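Glycinin A3B4 subunit (Glycine max, PDB 2D5F) probably serves as a seed storage protein, an 11S globulin that assembles into hexamers and supplies nitrogen and carbon to the germinating soybean. Local coordinates at residues E24-Q36 with T46-H58. Numbering follows the deposited sequence. Where two conformers were deposited one is given.
Sequences ESEGGLIETWNSQ and TVSKRTLNRNGLH. With CO3 (carbonate ion), chain E.
In the N-terminal cupin barrel, antiparallel strands 28-32 and 46-52 pair, and the sheet face carrying Ile30 and Arg50 borders a pocket that holds a carbonate ion. Leu29 and Thr51 exchange two backbone hydrogen bonds, as do Glu31 and Lys49. The ladder runs on to Trp33 N, bonded nearly straight to Val47 O (172°), and at the other end to Asn53 N, bound to Gly27 O where a type II turn begins. Glycine suits position 28, where a CB would run into Thr51 O. On the pocket face, Ile30 CG1 lies alongside Arg50 CG at 4.1 Å. Beyond it the extended arginine chain carries NH2 to carbonate O2 (2.6 Å), the ion meeting the guanidinium at its edge. His58, its CG anti to the backbone N (chi1 -174°), turns ND1 to carbonate O1 at 2.7 Å; Tyr131 and Thr133 also bind the ion. On the other face Glu31 and Lys49 run side by side: OE1 touches the lysine methylene CD at 3.5 Å, while NZ stays beyond salt-bridge range at 4.1 Å. Lysine suits this place because its long aliphatic chain can pack along Glu31 and, at CB, against Trp33. A water joins OE1, Lys49 O and Thr51 OG1. The Trp33 ring lies beside Val47, its CZ3 3.6 Å from CG1, with Lys49 N at its edge; NE1 bonds to Leu17 O. A serine in place of Trp33 would probably lose the indole's share of the packing on Val47 CG1 and Lys49 CB and leave Leu17 O without its indole donor. The chemistry thus differs between the faces: arginine and histidine donors on one appear well suited to an anion, here a carbonate probably taken up from the crystallisation medium, whereas water and aliphatic packing accommodate the partly exposed charges on the other.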
loop_
_atom_site.group_PDB
_atom_site.type_symbol
_atom_site.label_atom_id
_atom_site.label_comp_id
_atom_site.label_asym_id
_atom_site.label_seq_id
_atom_site.Cartn_x
_atom_site.Cartn_y
_atom_site.Cartn_z
ATOM N N GLU B 24 -36.769 24.142 11.600
ATOM C CA GLU B 24 -36.506 25.134 12.632
ATOM C C GLU B 24 -36.508 24.479 14.008
ATOM O O GLU B 24 -37.490 23.857 14.406
ATOM C CB GLU B 24 -37.559 26.244 12.568
ATOM C CG GLU B 24 -37.379 27.175 11.377
ATOM C CD GLU B 24 -38.560 28.098 11.176
ATOM O OE1 GLU B 24 -39.096 28.591 12.190
ATOM O OE2 GLU B 24 -38.948 28.338 10.009
ATOM N N SER B 25 -35.395 24.611 14.723
ATOM C CA SER B 25 -35.256 24.028 16.055
ATOM C C SER B 25 -35.082 25.118 17.099
ATOM O O SER B 25 -34.882 26.285 16.775
ATOM C CB SER B 25 -34.030 23.105 16.121
ATOM O OG SER B 25 -34.117 22.063 15.172
ATOM N N GLU B 26 -35.134 24.718 18.360
ATOM C CA GLU B 26 -34.966 25.657 19.451
ATOM C C GLU B 26 -33.669 26.445 19.336
ATOM O O GLU B 26 -33.672 27.676 19.394
ATOM C CB GLU B 26 -34.982 24.912 20.781
ATOM C CG GLU B 26 -34.500 25.743 21.953
ATOM C CD GLU B 26 -34.461 24.947 23.234
ATOM O OE1 GLU B 26 -35.484 24.907 23.945
ATOM O OE2 GLU B 26 -33.410 24.343 23.525
ATOM N N GLY B 27 -32.558 25.728 19.169
ATOM C CA GLY B 27 -31.265 26.382 19.097
ATOM C C GLY B 27 -30.655 26.612 17.730
ATOM O O GLY B 27 -29.510 27.060 17.640
ATOM N N GLY B 28 -31.399 26.324 16.668
ATOM C CA GLY B 28 -30.849 26.528 15.343
ATOM C C GLY B 28 -31.763 26.229 14.173
ATOM O O GLY B 28 -32.982 26.113 14.315
ATOM N N LEU B 29 -31.144 26.095 13.004
ATOM C CA LEU B 29 -31.856 25.837 11.766
ATOM C C LEU B 29 -31.081 24.864 10.879
ATOM O O LEU B 29 -29.846 24.879 10.848
ATOM C CB LEU B 29 -32.041 27.160 11.018
ATOM C CG LEU B 29 -32.731 27.147 9.657
ATOM C CD1 LEU B 29 -34.200 26.765 9.833
ATOM C CD2 LEU B 29 -32.610 28.519 9.014
ATOM N N ILE B 30 -31.814 24.012 10.174
ATOM C CA ILE B 30 -31.211 23.060 9.252
ATOM C C ILE B 30 -31.937 23.213 7.926
ATOM O O ILE B 30 -33.161 23.101 7.858
ATOM C CB ILE B 30 -31.354 21.607 9.733
ATOM C CG1 ILE B 30 -30.555 21.404 11.024
ATOM C CG2 ILE B 30 -30.846 20.652 8.656
ATOM C CD1 ILE B 30 -30.629 19.993 11.574
ATOM N N GLU B 31 -31.174 23.499 6.880
ATOM C CA GLU B 31 -31.724 23.669 5.546
ATOM C C GLU B 31 -31.104 22.625 4.637
ATOM O O GLU B 31 -29.883 22.472 4.605
ATOM C CB GLU B 31 -31.390 25.062 5.027
ATOM C CG GLU B 31 -32.041 26.178 5.813
ATOM C CD GLU B 31 -31.480 27.525 5.443
ATOM O OE1 GLU B 31 -30.495 27.953 6.078
ATOM O OE2 GLU B 31 -32.010 28.150 4.502
ATOM N N THR B 32 -31.933 21.897 3.901
ATOM C CA THR B 32 -31.400 20.884 3.004
ATOM C C THR B 32 -31.825 21.082 1.562
ATOM O O THR B 32 -32.891 21.627 1.285
ATOM C CB THR B 32 -31.830 19.459 3.435
ATOM O OG1 THR B 32 -33.257 19.340 3.371
ATOM C CG2 THR B 32 -31.364 19.171 4.856
ATOM N N TRP B 33 -30.961 20.655 0.648
ATOM C CA TRP B 33 -31.255 20.708 -0.781
ATOM C C TRP B 33 -31.866 19.334 -1.053
ATOM O O TRP B 33 -31.373 18.330 -0.535
ATOM C CB TRP B 33 -29.967 20.868 -1.595
ATOM C CG TRP B 33 -29.450 22.296 -1.721
ATOM C CD1 TRP B 33 -29.523 23.097 -2.831
ATOM C CD2 TRP B 33 -28.739 23.052 -0.728
ATOM N NE1 TRP B 33 -28.897 24.299 -2.592
ATOM C CE2 TRP B 33 -28.411 24.301 -1.309
ATOM C CE3 TRP B 33 -28.350 22.798 0.599
ATOM C CZ2 TRP B 33 -27.704 25.292 -0.613
ATOM C CZ3 TRP B 33 -27.645 23.787 1.296
ATOM C CH2 TRP B 33 -27.334 25.020 0.686
ATOM N N ASN B 34 -32.949 19.282 -1.823
ATOM C CA ASN B 34 -33.594 18.008 -2.140
ATOM C C ASN B 34 -32.586 17.147 -2.912
ATOM O O ASN B 34 -32.067 17.571 -3.948
ATOM C CB ASN B 34 -34.835 18.251 -3.005
ATOM C CG ASN B 34 -35.678 17.006 -3.178
ATOM O OD1 ASN B 34 -35.164 15.931 -3.485
ATOM N ND2 ASN B 34 -36.986 17.146 -2.988
ATOM N N SER B 35 -32.319 15.941 -2.427
ATOM C CA SER B 35 -31.350 15.074 -3.095
ATOM C C SER B 35 -31.828 14.562 -4.458
ATOM O O SER B 35 -31.064 13.939 -5.192
ATOM C CB SER B 35 -30.994 13.885 -2.195
ATOM O OG SER B 35 -32.135 13.084 -1.948
ATOM N N GLN B 36 -33.079 14.844 -4.808
ATOM C CA GLN B 36 -33.615 14.371 -6.075
ATOM C C GLN B 36 -33.468 15.307 -7.271
ATOM O O GLN B 36 -33.926 14.993 -8.364
ATOM C CB GLN B 36 -35.070 13.939 -5.885
ATOM C CG GLN B 36 -35.173 12.638 -5.090
ATOM C CD GLN B 36 -36.581 12.319 -4.635
ATOM O OE1 GLN B 36 -36.840 11.240 -4.100
ATOM N NE2 GLN B 36 -37.498 13.259 -4.834
ATOM N N THR B 46 -25.683 15.285 -1.779
ATOM C CA THR B 46 -26.698 16.273 -1.450
ATOM C C THR B 46 -26.019 17.214 -0.469
ATOM O O THR B 46 -24.911 16.933 -0.006
ATOM C CB THR B 46 -27.998 15.675 -0.856
ATOM O OG1 THR B 46 -29.019 16.681 -0.910
ATOM C CG2 THR B 46 -27.822 15.250 0.582
ATOM N N VAL B 47 -26.657 18.338 -0.168
ATOM C CA VAL B 47 -26.058 19.316 0.721
ATOM C C VAL B 47 -27.010 19.762 1.820
ATOM O O VAL B 47 -28.224 19.813 1.629
ATOM C CB VAL B 47 -25.589 20.560 -0.080
ATOM C CG1 VAL B 47 -24.914 21.564 0.844
ATOM C CG2 VAL B 47 -24.636 20.129 -1.198
ATOM N N SER B 48 -26.437 20.094 2.970
ATOM C CA SER B 48 -27.204 20.538 4.123
ATOM C C SER B 48 -26.530 21.749 4.769
ATOM O O SER B 48 -25.336 21.720 5.056
ATOM C CB SER B 48 -27.301 19.393 5.128
ATOM O OG SER B 48 -27.840 19.829 6.358
ATOM N N LYS B 49 -27.298 22.813 4.982
ATOM C CA LYS B 49 -26.783 24.029 5.608
ATOM C C LYS B 49 -27.278 24.057 7.050
ATOM O O LYS B 49 -28.478 24.024 7.295
ATOM C CB LYS B 49 -27.289 25.258 4.862
ATOM C CG LYS B 49 -26.787 26.575 5.413
ATOM C CD LYS B 49 -27.305 27.727 4.564
ATOM C CE LYS B 49 -26.872 29.070 5.122
ATOM N NZ LYS B 49 -27.483 30.200 4.359
ATOM N N ARG B 50 -26.355 24.110 8.001
ATOM C CA ARG B 50 -26.736 24.107 9.409
ATOM C C ARG B 50 -26.383 25.394 10.123
ATOM O O ARG B 50 -25.306 25.961 9.923
ATOM C CB ARG B 50 -26.084 22.925 10.128
ATOM C CG ARG B 50 -26.673 21.581 9.733
ATOM C CD ARG B 50 -25.715 20.428 10.006
ATOM N NE ARG B 50 -25.963 19.330 9.078
ATOM C CZ ARG B 50 -25.080 18.390 8.766
ATOM N NH1 ARG B 50 -25.409 17.436 7.908
ATOM N NH2 ARG B 50 -23.871 18.403 9.308
ATOM N N THR B 51 -27.306 25.859 10.955
ATOM C CA THR B 51 -27.084 27.076 11.712
ATOM C C THR B 51 -27.269 26.806 13.190
ATOM O O THR B 51 -28.308 26.308 13.616
ATOM C CB THR B 51 -28.052 28.197 11.287
ATOM O OG1 THR B 51 -27.824 28.525 9.911
ATOM C CG2 THR B 51 -27.826 29.444 12.136
ATOM N N LEU B 52 -26.234 27.104 13.963
ATOM C CA LEU B 52 -26.288 26.925 15.403
ATOM C C LEU B 52 -26.344 28.325 15.979
ATOM O O LEU B 52 -25.412 29.108 15.812
ATOM C CB LEU B 52 -25.031 26.220 15.923
ATOM C CG LEU B 52 -24.834 24.720 15.683
ATOM C CD1 LEU B 52 -24.994 24.386 14.211
ATOM C CD2 LEU B 52 -23.449 24.323 16.184
ATOM N N ASN B 53 -27.447 28.648 16.634
ATOM C CA ASN B 53 -27.582 29.958 17.243
ATOM C C ASN B 53 -26.724 29.997 18.504
ATOM O O ASN B 53 -26.096 29.000 18.866
ATOM C CB ASN B 53 -29.052 30.225 17.564
ATOM C CG ASN B 53 -29.882 30.467 16.315
ATOM O OD1 ASN B 53 -31.082 30.199 16.288
ATOM N ND2 ASN B 53 -29.243 30.991 15.277
ATOM N N ARG B 54 -26.687 31.155 19.155
ATOM C CA ARG B 54 -25.909 31.337 20.377
ATOM C C ARG B 54 -26.224 30.203 21.352
ATOM O O ARG B 54 -27.393 29.887 21.595
ATOM C CB ARG B 54 -26.243 32.694 21.004
ATOM C CG ARG B 54 -25.285 33.154 22.086
ATOM C CD ARG B 54 -25.406 34.657 22.287
ATOM N NE ARG B 54 -24.520 35.161 23.333
ATOM C CZ ARG B 54 -24.646 34.867 24.623
ATOM N NH1 ARG B 54 -25.621 34.066 25.034
ATOM N NH2 ARG B 54 -23.799 35.378 25.504
ATOM N N ASN B 55 -25.177 29.590 21.896
ATOM C CA ASN B 55 -25.326 28.478 22.831
ATOM C C ASN B 55 -26.012 27.282 22.171
ATOM O O ASN B 55 -26.527 26.397 22.857
ATOM C CB ASN B 55 -26.138 28.904 24.062
ATOM C CG ASN B 55 -25.360 29.807 25.006
ATOM O OD1 ASN B 55 -25.830 30.117 26.099
ATOM N ND2 ASN B 55 -24.172 30.235 24.590
ATOM N N GLY B 56 -26.017 27.256 20.842
ATOM C CA GLY B 56 -26.657 26.164 20.129
ATOM C C GLY B 56 -25.869 24.865 20.146
ATOM O O GLY B 56 -24.664 24.859 19.902
ATOM N N LEU B 57 -26.559 23.765 20.436
ATOM C CA LEU B 57 -25.939 22.449 20.490
ATOM C C LEU B 57 -26.633 21.478 19.541
ATOM O O LEU B 57 -27.820 21.187 19.683
ATOM C CB LEU B 57 -25.993 21.893 21.917
ATOM C CG LEU B 57 -25.618 20.419 22.125
ATOM C CD1 LEU B 57 -24.131 20.199 21.876
ATOM C CD2 LEU B 57 -25.965 20.008 23.549
ATOM N N HIS B 58 -25.884 20.985 18.563
ATOM C CA HIS B 58 -26.423 20.030 17.610
ATOM C C HIS B 58 -26.272 18.659 18.261
ATOM O O HIS B 58 -25.158 18.170 18.437
ATOM C CB HIS B 58 -25.637 20.100 16.299
ATOM C CG HIS B 58 -26.199 19.246 15.208
ATOM N ND1 HIS B 58 -25.567 19.082 13.995
ATOM C CD2 HIS B 58 -27.342 18.523 15.138
ATOM C CE1 HIS B 58 -26.298 18.295 13.225
ATOM N NE2 HIS B 58 -27.381 17.943 13.896
HETATM C C CO3 E . -23.066 20.643 12.263
HETATM O O1 CO3 E . -23.432 20.601 13.481
HETATM O O2 CO3 E . -23.255 19.619 11.519
HETATM O O3 CO3 E . -22.512 21.711 11.798
HETATM O O HOH W 1 -32.253 29.636 18.675
HETATM O O HOH W 2 -29.244 28.356 20.542
HETATM O O HOH W 3 -29.270 26.699 8.229
#